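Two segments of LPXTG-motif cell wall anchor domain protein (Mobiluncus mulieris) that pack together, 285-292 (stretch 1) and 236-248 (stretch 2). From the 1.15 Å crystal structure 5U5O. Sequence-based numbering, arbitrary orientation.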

# COMPACT_ATOMS: atom_id res chain seq x y z
N THR A 285 18.98 15.59 14.59
CA THR A 285 20.21 16.35 14.52
C THR A 285 21.33 15.52 15.10
O THR A 285 21.16 14.94 16.19
CB THR A 285 20.05 17.69 15.27
OG1 THR A 285 19.05 18.46 14.61
CG2 THR A 285 21.36 18.49 15.31
N ALA A 286 22.46 15.47 14.38
CA ALA A 286 23.67 14.85 14.88
C ALA A 286 24.62 15.98 15.24
O ALA A 286 25.07 16.71 14.35
CB ALA A 286 24.29 13.98 13.81
N GLU A 287 24.90 16.17 16.54
CA GLU A 287 25.87 17.15 17.00
C GLU A 287 27.20 16.48 17.15
O GLU A 287 27.34 15.54 17.90
CB GLU A 287 25.47 17.78 18.33
CG GLU A 287 26.51 18.78 18.86
CD GLU A 287 26.26 19.25 20.25
OE1 GLU A 287 25.10 19.31 20.64
OE2 GLU A 287 27.24 19.58 20.94
N ASN A 288 28.18 16.97 16.40
CA ASN A 288 29.57 16.59 16.56
C ASN A 288 30.17 17.42 17.70
O ASN A 288 30.55 18.58 17.50
CB ASN A 288 30.35 16.85 15.27
CG ASN A 288 29.94 15.92 14.12
OD1 ASN A 288 30.35 14.77 14.18
N SER A 289 30.20 16.83 18.89
CA SER A 289 30.72 17.51 20.09
C SER A 289 32.17 17.14 20.24
O SER A 289 32.50 16.06 20.72
CB SER A 289 29.90 17.09 21.31
OG SER A 289 30.39 17.73 22.49
N PHE A 290 33.05 18.04 19.80
CA PHE A 290 34.47 17.79 19.85
C PHE A 290 35.07 18.18 21.22
O PHE A 290 34.65 19.16 21.85
CB PHE A 290 35.20 18.55 18.75
CG PHE A 290 34.86 18.07 17.37
CD1 PHE A 290 35.31 16.83 16.91
CD2 PHE A 290 34.07 18.85 16.54
CE1 PHE A 290 35.00 16.38 15.63
CE2 PHE A 290 33.77 18.41 15.25
CZ PHE A 290 34.22 17.18 14.83
N SER A 291 36.04 17.40 21.64
CA SER A 291 36.76 17.65 22.89
C SER A 291 38.16 17.07 22.79
O SER A 291 38.42 16.19 21.99
CB SER A 291 36.03 16.99 24.06
OG SER A 291 35.98 15.58 23.92
N TYR A 292 39.05 17.59 23.62
CA TYR A 292 40.42 17.10 23.66
C TYR A 292 40.47 15.76 24.39
O TYR A 292 39.89 15.59 25.46
CB TYR A 292 41.34 18.12 24.35
CG TYR A 292 42.79 17.66 24.40
CD1 TYR A 292 43.65 17.92 23.33
CD2 TYR A 292 43.29 16.96 25.50
CE1 TYR A 292 44.97 17.50 23.35
CE2 TYR A 292 44.61 16.52 25.52
CZ TYR A 292 45.44 16.80 24.45
OH TYR A 292 46.76 16.38 24.46
OXT TYR A 292 41.12 14.83 23.92
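Stretch 2 236-248: GAVNQAGLKDTVK

Stretch 2 enters as a helix, residues 236-241, breaks at Gly 242, whose positive phi (69°) takes it out of helical geometry, and from Lys 244 to Lys 248 runs as a strand beside strand 285-291. The two strand axes approach to 4.6 Å with 150° between their N-to-C directions, so the pairing is antiparallel. The helix axis comes no nearer than 10.3 Å and crosses the strand at -49°.

Near the start of stretch 1, Ala 286 CB lies 4.2 Å from Val 247 CG1. Glu 287 pairs with Lys 248 through two nearly straight bonds, Glu 287 N to Lys 248 O and Lys 248 N to Glu 287 O, both 2.9 Å (175° and 170°). A water joins Glu 287 OE2 to Lys 248 NZ, 2.7 Å from each. Asn 288 faces Val 247 in a non-hydrogen-bonded pair, CA to CA 4.9 Å; its OD1 is 2.7 Å from Asp 245 OD2, and its side chain is covalently bonded to a group elsewhere in the structure.

Ser 289 restores the ladder: Thr 246 N to Ser 289 O is 2.9 Å and Ser 289 N to Thr 246 O is 3.0 Å. Phe 290, opposite Asp 245 (CA to CA 4.5 Å), turns its side chain to the same sheet face as Asn 288. Ala 241 CB sits over one ring face, 3.5 Å from the centroid and 20° off the normal, a CH-pi contact; Asp 245 OD1 covers the opposite face.

At Ser 291, N to Lys 244 O is 2.9 Å (158°), whereas Lys 244 N to Ser 291 O, also 2.9 Å, is weak at 120°. Finally, Tyr 292 CA rests 3.7 Å from Leu 243 CD2, and its terminal OXT forms a long salt bridge with Lys 244 NZ at 3.5 Å.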

# COMPACT_ATOMS: atom_id res chain seq x y z
N GLY A 236 36.58 9.82 10.34
CA GLY A 236 36.72 10.87 9.34
C GLY A 236 36.51 12.26 9.95
O GLY A 236 37.19 13.21 9.58
N ALA A 237 35.53 12.37 10.85
CA ALA A 237 35.30 13.63 11.57
C ALA A 237 36.48 14.00 12.49
O ALA A 237 36.95 15.13 12.46
CB ALA A 237 34.02 13.52 12.36
N VAL A 238 36.96 13.02 13.25
CA VAL A 238 38.12 13.17 14.14
C VAL A 238 39.36 13.60 13.35
O VAL A 238 40.10 14.46 13.79
CB VAL A 238 38.40 11.87 14.92
CG1 VAL A 238 39.75 11.90 15.64
CG2 VAL A 238 37.28 11.61 15.90
N ASN A 239 39.57 12.99 12.17
CA ASN A 239 40.72 13.35 11.37
C ASN A 239 40.72 14.81 10.94
O ASN A 239 41.78 15.44 10.89
CB ASN A 239 40.82 12.43 10.14
CG ASN A 239 41.19 11.02 10.49
OD1 ASN A 239 41.68 10.73 11.59
ND2 ASN A 239 40.98 10.11 9.55
N GLN A 240 39.55 15.34 10.62
CA GLN A 240 39.40 16.72 10.19
C GLN A 240 39.52 17.71 11.37
O GLN A 240 40.15 18.74 11.23
CB GLN A 240 38.08 16.92 9.47
CG GLN A 240 38.04 16.19 8.13
CD GLN A 240 36.66 16.23 7.53
OE1 GLN A 240 36.33 17.16 6.79
NE2 GLN A 240 35.82 15.25 7.90
N ALA A 241 38.89 17.41 12.51
CA ALA A 241 38.89 18.30 13.67
C ALA A 241 40.16 18.24 14.50
O ALA A 241 40.45 19.19 15.22
CB ALA A 241 37.70 17.97 14.55
N GLY A 242 40.87 17.12 14.48
CA GLY A 242 42.01 16.86 15.35
C GLY A 242 41.64 16.68 16.81
O GLY A 242 42.47 16.90 17.71
N LEU A 243 40.39 16.28 17.05
CA LEU A 243 39.83 16.14 18.39
C LEU A 243 38.90 14.95 18.45
O LEU A 243 38.33 14.55 17.43
CB LEU A 243 39.01 17.38 18.77
CG LEU A 243 39.78 18.67 18.99
CD1 LEU A 243 38.79 19.82 19.07
CD2 LEU A 243 40.65 18.60 20.24
N LYS A 244 38.72 14.42 19.65
CA LYS A 244 37.72 13.39 19.90
C LYS A 244 36.34 13.95 19.58
O LYS A 244 36.08 15.13 19.76
CB LYS A 244 37.78 12.88 21.34
CG LYS A 244 39.06 12.13 21.67
CD LYS A 244 39.21 11.95 23.17
CE LYS A 244 40.45 11.13 23.51
NZ LYS A 244 41.02 11.50 24.83
N ASP A 245 35.46 13.07 19.10
CA ASP A 245 34.11 13.45 18.69
C ASP A 245 33.11 12.57 19.38
O ASP A 245 33.06 11.36 19.14
CB ASP A 245 33.96 13.29 17.17
CG ASP A 245 32.69 13.90 16.63
OD1 ASP A 245 31.89 14.52 17.35
OD2 ASP A 245 32.50 13.69 15.39
N THR A 246 32.29 13.19 20.23
CA THR A 246 31.14 12.53 20.83
C THR A 246 29.93 12.96 20.04
O THR A 246 29.60 14.13 19.99
CB THR A 246 30.99 12.91 22.30
OG1 THR A 246 32.18 12.53 23.00
CG2 THR A 246 29.82 12.18 22.94
N VAL A 247 29.30 12.01 19.34
CA VAL A 247 28.18 12.36 18.51
C VAL A 247 26.92 12.27 19.36
O VAL A 247 26.60 11.21 19.91
CB VAL A 247 28.10 11.49 17.25
CG1 VAL A 247 26.96 11.96 16.36
CG2 VAL A 247 29.42 11.56 16.48
N LYS A 248 26.19 13.38 19.43
CA LYS A 248 24.98 13.44 20.20
C LYS A 248 23.79 13.59 19.27
O LYS A 248 23.65 14.58 18.57
CB LYS A 248 25.07 14.61 21.20
CG LYS A 248 26.34 14.60 22.06
CD LYS A 248 26.39 15.76 23.06
CE LYS A 248 27.64 15.73 23.93
NZ LYS A 248 27.71 16.85 24.89
O HOH W 1 41.82 14.70 21.17
O HOH W 2 33.82 14.79 22.76
O HOH W 3 28.04 19.18 23.49